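Long-range contacts in thymidylate synthase thyX (Helicobacter pylori, PDB 3N3Y), which probably catalyses the reductive methylation of dUMP to dTMP, using bound FAD, with methylenetetrahydrofolate as methyl donor and NADPH as reductant: residues E45-V50 / H206-E211; N66-G71 / K163-Y168. All blocks are in the same frame, centred on the assembly; numbering follows the deposited sequence.

Interaction 1 (E45-V50 / H206-E211); sequences ELIHRV and HQYLFE
Helix 41-51 docks, through Ile47 and His48, against the C-terminal loop of the chain, where Tyr208 and Leu209 reach across. The segment 206-211 coils with helix-like backbone angles, which brings these two successive side chains to the same partner. Leu209 supplies the apolar half: its CD2 methyl lies 3.7 Å from Ile47 CG2 and also touches His48 CA, so branched side chains, one from each partner, meet methyl to methyl between the backbones. The same CD2 sits over one face of its neighbour Tyr208's ring, toward the rim.

Tyr208 lies roughly perpendicular to Ile47 and runs past His48 in the reverse direction. Its CG stands between backbone N and carbonyl carbon (chi1 71°), from where the ring extends to the helix and CE2 comes 3.8 Å from His48 CB. The ring planes of His48 and Tyr208 are 26° apart, but with centroids 5.9 Å from each other the rings are so far displaced that little of one lies over the other. A long, flat residue suits this place because its hydroxyl spans the contact: OH rests 4.1 Å from Ile47 CB and hydrogen-bonds to the carbonyl of Lys44, just before the segment.

Ile47 also packs on Ala22 and Ser23 of helix 20-30, while Leu19 touches both Ile47 and Tyr208; on the loop side, Phe210 turns from helix 41-51 to pack on helix 172-182.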
loop_
_atom_site.group_PDB
_atom_site.type_symbol
_atom_site.label_atom_id
_atom_site.label_comp_id
_atom_site.label_asym_id
_atom_site.label_seq_id
_atom_site.Cartn_x
_atom_site.Cartn_y
_atom_site.Cartn_z
ATOM N N GLU A 45 4.102 28.438 2.252
ATOM C CA GLU A 45 4.016 28.332 3.695
ATOM C C GLU A 45 2.953 27.324 4.084
ATOM O O GLU A 45 3.128 26.562 5.036
ATOM C CB GLU A 45 3.696 29.692 4.303
ATOM C CG GLU A 45 3.053 29.614 5.668
ATOM C CD GLU A 45 3.970 29.009 6.722
ATOM O OE1 GLU A 45 5.080 28.545 6.365
ATOM O OE2 GLU A 45 3.577 29.003 7.915
ATOM N N LEU A 46 1.853 27.321 3.337
ATOM C CA LEU A 46 0.715 26.448 3.626
ATOM C C LEU A 46 1.054 24.954 3.505
ATOM O O LEU A 46 0.634 24.141 4.335
ATOM C CB LEU A 46 -0.471 26.798 2.715
ATOM C CG LEU A 46 -1.685 25.860 2.767
ATOM C CD1 LEU A 46 -2.494 26.061 4.046
ATOM C CD2 LEU A 46 -2.553 26.069 1.546
ATOM N N ILE A 47 1.818 24.601 2.474
ATOM C CA ILE A 47 2.198 23.217 2.253
ATOM C C ILE A 47 2.967 22.700 3.460
ATOM O O ILE A 47 2.740 21.591 3.942
ATOM C CB ILE A 47 3.055 23.071 0.986
ATOM C CG1 ILE A 47 2.268 23.547 -0.235
ATOM C CG2 ILE A 47 3.499 21.624 0.816
ATOM C CD1 ILE A 47 3.063 23.565 -1.522
ATOM N N HIS A 48 3.859 23.538 3.966
ATOM C CA HIS A 48 4.711 23.163 5.075
ATOM C C HIS A 48 3.937 23.003 6.376
ATOM O O HIS A 48 4.128 22.030 7.101
ATOM C CB HIS A 48 5.825 24.199 5.245
ATOM C CG HIS A 48 6.808 23.850 6.314
ATOM N ND1 HIS A 48 7.918 23.067 6.076
ATOM C CD2 HIS A 48 6.846 24.167 7.631
ATOM C CE1 HIS A 48 8.600 22.921 7.199
ATOM N NE2 HIS A 48 7.971 23.578 8.157
ATOM N N ARG A 49 3.059 23.954 6.677
ATOM C CA ARG A 49 2.356 23.935 7.954
ATOM C C ARG A 49 1.310 22.822 8.051
ATOM O O ARG A 49 1.251 22.109 9.057
ATOM C CB ARG A 49 1.727 25.297 8.259
ATOM C CG ARG A 49 0.797 25.261 9.475
ATOM C CD ARG A 49 0.288 26.652 9.856
ATOM N NE ARG A 49 0.101 27.498 8.682
ATOM C CZ ARG A 49 -1.008 27.538 7.948
ATOM N NH1 ARG A 49 -2.052 26.774 8.266
ATOM N NH2 ARG A 49 -1.066 28.346 6.892
ATOM N N VAL A 50 0.490 22.681 7.012
ATOM C CA VAL A 50 -0.537 21.630 6.973
ATOM C C VAL A 50 0.068 20.243 6.706
ATOM O O VAL A 50 -0.295 19.256 7.348
ATOM C CB VAL A 50 -1.649 21.934 5.911
ATOM C CG1 VAL A 50 -2.688 20.831 5.886
ATOM C CG2 VAL A 50 -2.326 23.276 6.195
ATOM N N HIS A 206 11.851 22.856 -3.221
ATOM C CA HIS A 206 11.123 21.862 -2.418
ATOM C C HIS A 206 11.853 21.481 -1.121
ATOM O O HIS A 206 11.270 20.864 -0.228
ATOM C CB HIS A 206 10.890 20.573 -3.209
ATOM C CG HIS A 206 9.891 20.683 -4.319
ATOM N ND1 HIS A 206 9.937 21.675 -5.277
ATOM C CD2 HIS A 206 8.861 19.873 -4.667
ATOM C CE1 HIS A 206 8.965 21.485 -6.153
ATOM N NE2 HIS A 206 8.298 20.399 -5.806
ATOM N N GLN A 207 13.136 21.816 -1.019
ATOM C CA GLN A 207 13.931 21.277 0.084
ATOM C C GLN A 207 13.458 21.677 1.483
ATOM O O GLN A 207 13.756 20.989 2.450
ATOM C CB GLN A 207 15.421 21.555 -0.107
ATOM C CG GLN A 207 16.113 20.563 -1.039
ATOM C CD GLN A 207 17.599 20.824 -1.144
ATOM O OE1 GLN A 207 18.163 21.569 -0.345
ATOM N NE2 GLN A 207 18.244 20.211 -2.130
ATOM N N TYR A 208 12.687 22.756 1.595
ATOM C CA TYR A 208 12.220 23.189 2.915
ATOM C C TYR A 208 11.213 22.237 3.554
ATOM O O TYR A 208 11.031 22.243 4.771
ATOM C CB TYR A 208 11.623 24.590 2.849
ATOM C CG TYR A 208 10.299 24.646 2.139
ATOM C CD1 TYR A 208 10.227 24.464 0.762
ATOM C CD2 TYR A 208 9.119 24.895 2.838
ATOM C CE1 TYR A 208 9.024 24.520 0.102
ATOM C CE2 TYR A 208 7.907 24.957 2.186
ATOM C CZ TYR A 208 7.867 24.766 0.815
ATOM O OH TYR A 208 6.677 24.819 0.137
ATOM N N LEU A 209 10.559 21.418 2.736
ATOM C CA LEU A 209 9.561 20.483 3.249
ATOM C C LEU A 209 10.230 19.340 3.983
ATOM O O LEU A 209 9.631 18.714 4.851
ATOM C CB LEU A 209 8.702 19.913 2.111
ATOM C CG LEU A 209 7.941 20.944 1.288
ATOM C CD1 LEU A 209 7.274 20.262 0.114
ATOM C CD2 LEU A 209 6.923 21.666 2.153
ATOM N N PHE A 210 11.483 19.079 3.621
ATOM C CA PHE A 210 12.193 17.904 4.097
ATOM C C PHE A 210 13.329 18.258 5.032
ATOM O O PHE A 210 13.835 17.393 5.739
ATOM C CB PHE A 210 12.743 17.111 2.911
ATOM C CG PHE A 210 11.694 16.712 1.925
ATOM C CD1 PHE A 210 10.898 15.597 2.159
ATOM C CD2 PHE A 210 11.483 17.458 0.775
ATOM C CE1 PHE A 210 9.908 15.223 1.256
ATOM C CE2 PHE A 210 10.497 17.092 -0.143
ATOM C CZ PHE A 210 9.704 15.968 0.105
ATOM N N GLU A 211 13.721 19.530 5.034
ATOM C CA GLU A 211 14.935 19.956 5.734
ATOM C C GLU A 211 15.071 19.370 7.145
ATOM O O GLU A 211 16.172 19.001 7.571
ATOM C CB GLU A 211 15.024 21.487 5.774
ATOM C CG GLU A 211 13.797 22.159 6.380
ATOM C CD GLU A 211 13.778 23.672 6.163
ATOM O OE1 GLU A 211 12.667 24.237 5.954
ATOM O OE2 GLU A 211 14.872 24.291 6.195
#

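Interaction 2 (N66-G71 / K163-Y168); sequences NFEIKG and KTHLAY
Ile69, Leu166 and Tyr168 form the apolar centre, on the face of the sheet they share with Phe67. Ile69 and Leu166 run alongside each other in the same direction, Ile69 CB 3.9 Å from Leu166 CD2. The far end of Ile69 also lies alongside Tyr168: with CD1 anti to CA (chi2 166°), the methyl reaches 3.7 Å from Tyr168 CB. A beta-branched residue suits this extended strand, its CB meeting Leu166 while the CD1 methyl goes on to Tyr168. Leu80 of helix 74-80 packs on Leu166 and Tyr168 from this side, and Phe67 meets Leu202.

The backbones that carry them are the two central strands of an antiparallel four-stranded sheet, with 10-16 beyond one and 87-90 beyond the other. Phe67 pairs with Tyr168 and Ile69 with Leu166 as hydrogen-bonded pairs; Ile69 N reaches Leu166 O at 2.9 Å, almost straight (171°). Glu68 with Ala167 and Lys70 with His165 are the alternating non-hydrogen-bonded pairs, where Ala167 CA and His165 CA instead approach carbonyl oxygens. Gly71, at a positive phi suited to glycine, donates its N-H to Thr164 O (N to O 3.2 Å) where the chain turns a corner, while the Lys163 chain lies against its CA.

The face with Glu68, Lys70, His165 and Ala167 is mostly polar. His165 CG is anti to the backbone N (chi1 176°), and NE2 donates to Glu68 OE2 at 3.0 Å, a bent bond (143°) reaching the carboxylate on its anti side and somewhat out of its plane. The aliphatic part of Lys70 runs alongside, CD 4.0 Å from the His165 ring centroid in an off-centre CH-pi contact. Histidine suits this place because its two ring nitrogens serve two partners, NE2 the carboxylate and ND1 Gln31 of a second subunit, whose Ala25 packs on Ala167.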
loop_
_atom_site.group_PDB
_atom_site.type_symbol
_atom_site.label_atom_id
_atom_site.label_comp_id
_atom_site.label_asym_id
_atom_site.label_seq_id
_atom_site.Cartn_x
_atom_site.Cartn_y
_atom_site.Cartn_z
ATOM N N ASN A 66 10.874 11.513 -9.183
ATOM C CA ASN A 66 11.590 10.485 -9.929
ATOM C C ASN A 66 13.108 10.655 -9.852
ATOM O O ASN A 66 13.666 11.588 -10.422
ATOM C CB ASN A 66 11.167 10.504 -11.392
ATOM C CG ASN A 66 9.667 10.571 -11.561
ATOM O OD1 ASN A 66 9.101 11.648 -11.749
ATOM N ND2 ASN A 66 9.007 9.415 -11.485
ATOM N N PHE A 67 13.772 9.726 -9.174
ATOM C CA PHE A 67 15.218 9.766 -9.013
ATOM C C PHE A 67 15.944 8.728 -9.837
ATOM O O PHE A 67 15.370 7.737 -10.288
ATOM C CB PHE A 67 15.619 9.508 -7.571
ATOM C CG PHE A 67 15.107 10.521 -6.597
ATOM C CD1 PHE A 67 15.817 11.686 -6.354
ATOM C CD2 PHE A 67 13.939 10.286 -5.881
ATOM C CE1 PHE A 67 15.369 12.600 -5.436
ATOM C CE2 PHE A 67 13.480 11.205 -4.958
ATOM C CZ PHE A 67 14.197 12.369 -4.736
ATOM N N GLU A 68 17.239 8.965 -10.003
ATOM C CA GLU A 68 18.133 7.956 -10.523
ATOM C C GLU A 68 19.224 7.760 -9.475
ATOM O O GLU A 68 19.762 8.729 -8.957
ATOM C CB GLU A 68 18.714 8.406 -11.859
ATOM C CG GLU A 68 19.343 7.294 -12.674
ATOM C CD GLU A 68 20.388 7.821 -13.667
ATOM O OE1 GLU A 68 20.128 8.861 -14.323
ATOM O OE2 GLU A 68 21.473 7.199 -13.784
ATOM N N ILE A 69 19.529 6.507 -9.145
ATOM C CA ILE A 69 20.563 6.204 -8.161
ATOM C C ILE A 69 21.608 5.279 -8.768
ATOM O O ILE A 69 21.275 4.191 -9.248
ATOM C CB ILE A 69 19.976 5.545 -6.890
ATOM C CG1 ILE A 69 18.843 6.413 -6.324
ATOM C CG2 ILE A 69 21.084 5.270 -5.853
ATOM C CD1 ILE A 69 17.959 5.721 -5.279
ATOM N N LYS A 70 22.863 5.725 -8.767
ATOM C CA LYS A 70 23.968 4.923 -9.305
ATOM C C LYS A 70 25.009 4.647 -8.227
ATOM O O LYS A 70 25.342 5.522 -7.435
ATOM C CB LYS A 70 24.638 5.601 -10.508
ATOM C CG LYS A 70 23.674 6.210 -11.509
ATOM C CD LYS A 70 24.214 6.154 -12.948
ATOM C CE LYS A 70 25.526 6.920 -13.102
ATOM N NZ LYS A 70 26.062 6.912 -14.501
ATOM N N GLY A 71 25.495 3.414 -8.187
ATOM C CA GLY A 71 26.588 3.067 -7.296
ATOM C C GLY A 71 26.189 2.733 -5.871
ATOM O O GLY A 71 26.983 2.865 -4.954
ATOM N N LYS A 163 27.913 -3.235 -6.845
ATOM C CA LYS A 163 27.127 -2.064 -7.213
ATOM C C LYS A 163 25.863 -2.356 -8.018
ATOM O O LYS A 163 25.837 -3.206 -8.896
ATOM C CB LYS A 163 27.981 -1.025 -7.940
ATOM C CG LYS A 163 28.790 -0.149 -7.012
ATOM C CD LYS A 163 29.657 0.776 -7.818
ATOM C CE LYS A 163 30.575 1.579 -6.929
ATOM N NZ LYS A 163 31.351 2.525 -7.776
ATOM N N THR A 164 24.815 -1.626 -7.691
ATOM C CA THR A 164 23.588 -1.680 -8.457
ATOM C C THR A 164 23.215 -0.270 -8.950
ATOM O O THR A 164 23.844 0.722 -8.568
ATOM C CB THR A 164 22.437 -2.303 -7.614
ATOM O OG1 THR A 164 21.308 -2.572 -8.459
ATOM C CG2 THR A 164 22.032 -1.377 -6.487
ATOM N N HIS A 165 22.177 -0.202 -9.778
ATOM C CA HIS A 165 21.717 1.029 -10.414
ATOM C C HIS A 165 20.192 0.929 -10.472
ATOM O O HIS A 165 19.642 -0.141 -10.759
ATOM C CB HIS A 165 22.330 1.109 -11.814
ATOM C CG HIS A 165 21.880 2.273 -12.640
ATOM N ND1 HIS A 165 21.879 2.236 -14.021
ATOM C CD2 HIS A 165 21.444 3.508 -12.299
ATOM C CE1 HIS A 165 21.453 3.392 -14.494
ATOM N NE2 HIS A 165 21.180 4.181 -13.469
ATOM N N LEU A 166 19.498 2.016 -10.152
ATOM C CA LEU A 166 18.046 1.969 -10.175
ATOM C C LEU A 166 17.367 3.299 -10.445
ATOM O O LEU A 166 17.922 4.366 -10.200
ATOM C CB LEU A 166 17.504 1.405 -8.855
ATOM C CG LEU A 166 17.899 2.189 -7.606
ATOM C CD1 LEU A 166 16.844 2.068 -6.546
ATOM C CD2 LEU A 166 19.255 1.723 -7.081
ATOM N N ALA A 167 16.154 3.207 -10.971
ATOM C CA ALA A 167 15.211 4.305 -10.935
ATOM C C ALA A 167 14.349 4.114 -9.685
ATOM O O ALA A 167 13.838 3.018 -9.406
ATOM C CB ALA A 167 14.363 4.329 -12.194
ATOM N N TYR A 168 14.213 5.182 -8.922
ATOM C CA TYR A 168 13.469 5.150 -7.683
ATOM C C TYR A 168 12.455 6.290 -7.703
ATOM O O TYR A 168 12.834 7.446 -7.841
ATOM C CB TYR A 168 14.443 5.332 -6.514
ATOM C CG TYR A 168 13.864 5.099 -5.140
ATOM C CD1 TYR A 168 13.416 3.834 -4.761
ATOM C CD2 TYR A 168 13.794 6.129 -4.205
ATOM C CE1 TYR A 168 12.895 3.610 -3.504
ATOM C CE2 TYR A 168 13.290 5.907 -2.934
ATOM C CZ TYR A 168 12.832 4.644 -2.598
ATOM O OH TYR A 168 12.315 4.404 -1.358
#

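From the N terminus, strand 10-16 and helix 20-30 come first, and helix 41-51 then supplies the first half of interaction 1. The next strand, 64-73, opens interaction 2, whose partner strand 163-171 arrives only after 91 intervening residues, rich in helix and including edge strand 87-90. The chain then passes through helices 172-182 and 189-201 before the C-terminal loop returns to helix 41-51 and closes interaction 1. The closure between strands therefore lies wholly within the wider one, and the two do not cross. Interaction 2 joins the middle of the sheet, whereas interaction 1 ties the chain's end to an early helix, their centres about 25 Å apart.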